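Local coordinates for DUF917 domain-containing protein (Chromobacterium violaceum, PDB 2O3I) that is of unknown function but is probably related to S-methyl thiohydantoin desulfurase-like proteins and forms a two-chain assembly, at residues 8-11 with 12-15; 114-117 with 118-122. The protein carries 2 engineered substitutions. All blocks are in the same frame, centred on the assembly; numbering follows the deposited sequence.

Interaction 1 (8-11 with 12-15)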
loop_
_atom_site.group_PDB
_atom_site.type_symbol
_atom_site.label_atom_id
_atom_site.label_comp_id
_atom_site.label_asym_id
_atom_site.label_seq_id
_atom_site.Cartn_x
_atom_site.Cartn_y
_atom_site.Cartn_z
ATOM N N SER A 8 -12.174 -12.610 33.745
ATOM C CA SER A 8 -13.016 -11.648 34.453
ATOM C C SER A 8 -12.352 -10.284 34.652
ATOM O O SER A 8 -13.015 -9.312 35.001
ATOM C CB SER A 8 -13.448 -12.221 35.801
ATOM O OG SER A 8 -12.340 -12.372 36.660
ATOM N N ASP A 9 -11.046 -10.206 34.419
ATOM C CA ASP A 9 -10.336 -8.934 34.554
ATOM C C ASP A 9 -10.423 -8.083 33.278
ATOM O O ASP A 9 -10.125 -6.892 33.302
ATOM C CB ASP A 9 -8.856 -9.166 34.871
ATOM C CG ASP A 9 -8.635 -9.762 36.242
ATOM O OD1 ASP A 9 -9.425 -9.457 37.161
ATOM O OD2 ASP A 9 -7.654 -10.525 36.400
ATOM N N LEU A 10 -10.829 -8.692 32.170
ATOM C CA LEU A 10 -10.907 -7.966 30.910
ATOM C C LEU A 10 -11.993 -6.894 30.878
ATOM O O LEU A 10 -11.821 -5.854 30.244
ATOM C CB LEU A 10 -11.106 -8.943 29.742
ATOM C CG LEU A 10 -10.015 -10.005 29.566
ATOM C CD1 LEU A 10 -10.324 -10.843 28.353
ATOM C CD2 LEU A 10 -8.645 -9.335 29.412
ATOM N N GLU A 11 -13.105 -7.141 31.564
ATOM C CA GLU A 11 -14.205 -6.180 31.580
ATOM C C GLU A 11 -13.811 -4.889 32.293
ATOM O O GLU A 11 -14.026 -3.796 31.766
ATOM C CB GLU A 11 -15.451 -6.796 32.228
ATOM C CG GLU A 11 -16.570 -5.805 32.519
ATOM C CD GLU A 11 -17.122 -5.110 31.274
ATOM O OE1 GLU A 11 -17.926 -4.170 31.435
ATOM O OE2 GLU A 11 -16.767 -5.495 30.141
ATOM N N PRO A 12 -13.238 -4.991 33.504
ATOM C CA PRO A 12 -12.861 -3.738 34.169
ATOM C C PRO A 12 -11.688 -3.057 33.467
ATOM O O PRO A 12 -11.575 -1.829 33.459
ATOM C CB PRO A 12 -12.509 -4.189 35.589
ATOM C CG PRO A 12 -12.063 -5.604 35.410
ATOM C CD PRO A 12 -13.068 -6.141 34.409
ATOM N N LEU A 13 -10.820 -3.871 32.881
ATOM C CA LEU A 13 -9.642 -3.384 32.173
ATOM C C LEU A 13 -10.023 -2.521 30.978
ATOM O O LEU A 13 -9.448 -1.460 30.751
ATOM C CB LEU A 13 -8.798 -4.574 31.696
ATOM C CG LEU A 13 -7.575 -4.277 30.824
ATOM C CD1 LEU A 13 -6.627 -3.314 31.530
ATOM C CD2 LEU A 13 -6.875 -5.582 30.502
ATOM N N LEU A 14 -10.989 -2.987 30.203
ATOM C CA LEU A 14 -11.407 -2.241 29.034
ATOM C C LEU A 14 -12.148 -0.977 29.445
ATOM O O LEU A 14 -12.035 0.046 28.777
ATOM C CB LEU A 14 -12.261 -3.127 28.120
ATOM C CG LEU A 14 -13.565 -3.734 28.627
ATOM C CD1 LEU A 14 -14.731 -2.785 28.324
ATOM C CD2 LEU A 14 -13.778 -5.084 27.925
ATOM N N GLN A 15 -12.882 -1.043 30.554
ATOM C CA GLN A 15 -13.627 0.115 31.049
ATOM C C GLN A 15 -12.671 1.240 31.414
ATOM O O GLN A 15 -12.845 2.385 30.988
ATOM C CB GLN A 15 -14.441 -0.245 32.292
ATOM C CG GLN A 15 -15.612 -1.183 32.052
ATOM C CD GLN A 15 -16.925 -0.603 32.547
ATOM O OE1 GLN A 15 -17.860 -1.337 32.865
ATOM N NE2 GLN A 15 -17.005 0.723 32.599
#
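Three backbone bonds tie residues 8-11 to residues 12-15 in the first turns of helix 10-19. Leu13 N reaches Asp9 O at 3.1 Å, Leu14 N binds Leu10 O at 3.0 Å, and Gln15 N binds Glu11 O at 3.2 Å. Pro12 suits this early place because its nitrogen has no hydrogen to give, and within the first turn a helix asks little of its amides. Its ring occupies the space where an N-H would lie, with Pro12 CD 3.2 Å from Ser8 O and CG close to Asp9 O, while the fixed ring holds phi at a helical value.

The polar side chains at the start of the helix find partners beyond the two segments. Glu11 CG stands anti to the backbone N (chi1 170°), and a bend at chi2 brings the carboxylate along the helix toward Leu14 and Gln15. Glu11 OE2 lies 3.7 Å from Leu14 CD2, a van der Waals approach of carboxylate to methyl. Both carboxylate oxygens are hydrogen-bonded outside the two segments, OE1 in a salt bridge with Arg32 NH2 of helix 28-35, which suits a partly exposed acid between helices. Asp9 OD2 accepts from Ser6 N, and Ser8 OG bonds to Ser6 OG, linking the start of the helix to the residues before it.

Leucines supply the apolar surfaces. Leu10 CD2 and Leu13 CD2 meet at 4.3 Å, one methyl against another. Leu14 CG sits between its backbone N and carbonyl carbon (chi1 60°), an uncommon choice in a helix, which folds the side chain back over the preceding turn and leaves CD2 3.1 Å from Leu10 O. Leu10 and Leu14 pack on helix 28-35, whereas Pro12 and Leu13 meet helix 225-237. The whole is a proline-containing first turn of an alpha-helix, here packed against helices 28-35 and 225-237.

Interaction 2 (114-117 with 118-122)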
loop_
_atom_site.group_PDB
_atom_site.type_symbol
_atom_site.label_atom_id
_atom_site.label_comp_id
_atom_site.label_asym_id
_atom_site.label_seq_id
_atom_site.Cartn_x
_atom_site.Cartn_y
_atom_site.Cartn_z
ATOM N N PHE A 114 -5.298 -2.899 25.124
ATOM C CA PHE A 114 -4.819 -3.843 26.109
ATOM C C PHE A 114 -5.440 -5.227 25.903
ATOM O O PHE A 114 -4.758 -6.240 26.044
ATOM C CB PHE A 114 -5.087 -3.306 27.524
ATOM C CG PHE A 114 -4.304 -2.058 27.861
ATOM C CD1 PHE A 114 -2.912 -2.068 27.850
ATOM C CD2 PHE A 114 -4.957 -0.871 28.182
ATOM C CE1 PHE A 114 -2.176 -0.906 28.155
ATOM C CE2 PHE A 114 -4.235 0.297 28.489
ATOM C CZ PHE A 114 -2.844 0.276 28.474
ATOM N N VAL A 115 -6.720 -5.263 25.544
ATOM C CA VAL A 115 -7.428 -6.522 25.320
ATOM C C VAL A 115 -6.755 -7.340 24.217
ATOM O O VAL A 115 -6.401 -8.502 24.426
ATOM C CB VAL A 115 -8.914 -6.255 24.947
ATOM C CG1 VAL A 115 -9.646 -7.569 24.672
ATOM C CG2 VAL A 115 -9.601 -5.507 26.084
ATOM N N VAL A 116 -6.564 -6.725 23.052
ATOM C CA VAL A 116 -5.925 -7.401 21.931
ATOM C C VAL A 116 -4.545 -7.935 22.335
ATOM O O VAL A 116 -4.244 -9.110 22.142
ATOM C CB VAL A 116 -5.809 -6.440 20.700
ATOM C CG1 VAL A 116 -4.898 -7.040 19.622
ATOM C CG2 VAL A 116 -7.204 -6.187 20.106
ATOM N N ALA A 117 -3.711 -7.077 22.907
ATOM C CA ALA A 117 -2.383 -7.501 23.327
ATOM C C ALA A 117 -2.469 -8.683 24.288
ATOM O O ALA A 117 -1.699 -9.643 24.177
ATOM C CB ALA A 117 -1.640 -6.339 23.994
ATOM N N SER A 118 -3.402 -8.608 25.233
ATOM C CA SER A 118 -3.573 -9.671 26.207
ATOM C C SER A 118 -3.961 -10.998 25.551
ATOM O O SER A 118 -3.404 -12.050 25.863
ATOM C CB SER A 118 -4.632 -9.266 27.232
ATOM O OG SER A 118 -4.193 -8.160 28.007
ATOM N N LEU A 119 -4.921 -10.945 24.641
ATOM C CA LEU A 119 -5.374 -12.143 23.970
ATOM C C LEU A 119 -4.266 -12.755 23.120
ATOM O O LEU A 119 -4.127 -13.982 23.067
ATOM C CB LEU A 119 -6.607 -11.831 23.113
ATOM C CG LEU A 119 -7.845 -11.365 23.891
ATOM C CD1 LEU A 119 -8.998 -11.121 22.924
ATOM C CD2 LEU A 119 -8.224 -12.411 24.940
ATOM N N VAL A 120 -3.475 -11.905 22.468
ATOM C CA VAL A 120 -2.386 -12.387 21.634
ATOM C C VAL A 120 -1.306 -13.074 22.479
ATOM O O VAL A 120 -0.800 -14.139 22.108
ATOM C CB VAL A 120 -1.759 -11.237 20.819
ATOM C CG1 VAL A 120 -0.494 -11.722 20.121
ATOM C CG2 VAL A 120 -2.762 -10.724 19.784
ATOM N N ALA A 121 -0.964 -12.470 23.613
ATOM C CA ALA A 121 0.042 -13.033 24.512
ATOM C C ALA A 121 -0.413 -14.405 25.031
ATOM O O ALA A 121 0.363 -15.359 25.062
ATOM C CB ALA A 121 0.286 -12.081 25.684
ATOM N N ALA A 122 -1.674 -14.494 25.438
ATOM C CA ALA A 122 -2.236 -15.745 25.944
ATOM C C ALA A 122 -2.178 -16.818 24.867
ATOM O O ALA A 122 -1.900 -17.980 25.146
ATOM C CB ALA A 122 -3.681 -15.530 26.375
#
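Ser118 gives two hydrogens to one acceptor, Phe114 O. Its backbone N lies 2.8 Å from that oxygen in the ordinary helical bond, and Ser118 OG reaches the same Phe114 O, also at 2.8 Å. The two donors come from opposite faces of the carbonyl plane, the hydroxyl standing well above it, 41° out, and the amide tilted less. With chi1 at -66° OG lies beside its own backbone N and is turned back along the helix. Serine therefore suits this buried place: its small side chain finds an acceptor within the helix itself, and its hydroxyl hydrogen is not left without a partner.

The following amides are satisfied one by one. Leu119 N donates to Val115 O at 2.9 Å and Val120 N to Val116 O at 2.9 Å, both nearly in line with the carbonyl bond. Ala121 N donates to Ala117 O at 3.0 Å, and Ala122 N continues the ladder to Ser118 O.

Apolar side chains fill the sides of the turns. Val115 CG1 lies alongside Leu119 CD1 at 4.0 Å, the two chains pointing the same way, and Leu119 goes on to meet Phe38 and Tyr44. Val116 CG1 is 4.3 Å from Val120 CG2, where both valines face helix 81-96 through Pro83. The compact methyls of Ala117 and Ala121 add little bulk to this buried helix. Such a regular, apolar helix is the crossover of a beta-alpha-beta unit, joining strand 101-105 to strand 127-129 of the parallel part of the mixed sheet.

In the fold
Interactions 1 and 2 lie on separate helices, 10-19 and 111-124, whose sampled segments have centres about 12 Å apart, and they meet directly through apolar side chains. Leu14 CB comes within 4.1 Å of Val115 CG2, and Leu13 CD2 within 4.2 Å of Phe114 CB. Leu13 and Leu14 thus pack against Phe114 and Val115. Two neighbours are shared: Leu226 of helix 225-237 touches both Leu13 and Phe114, and Phe38 receives both Leu10 and Leu119. Both contacts lie in the S-Me-THD-like N-terminal family region, and the packing between them brings helix 10-19 against the crossover helix 111-124.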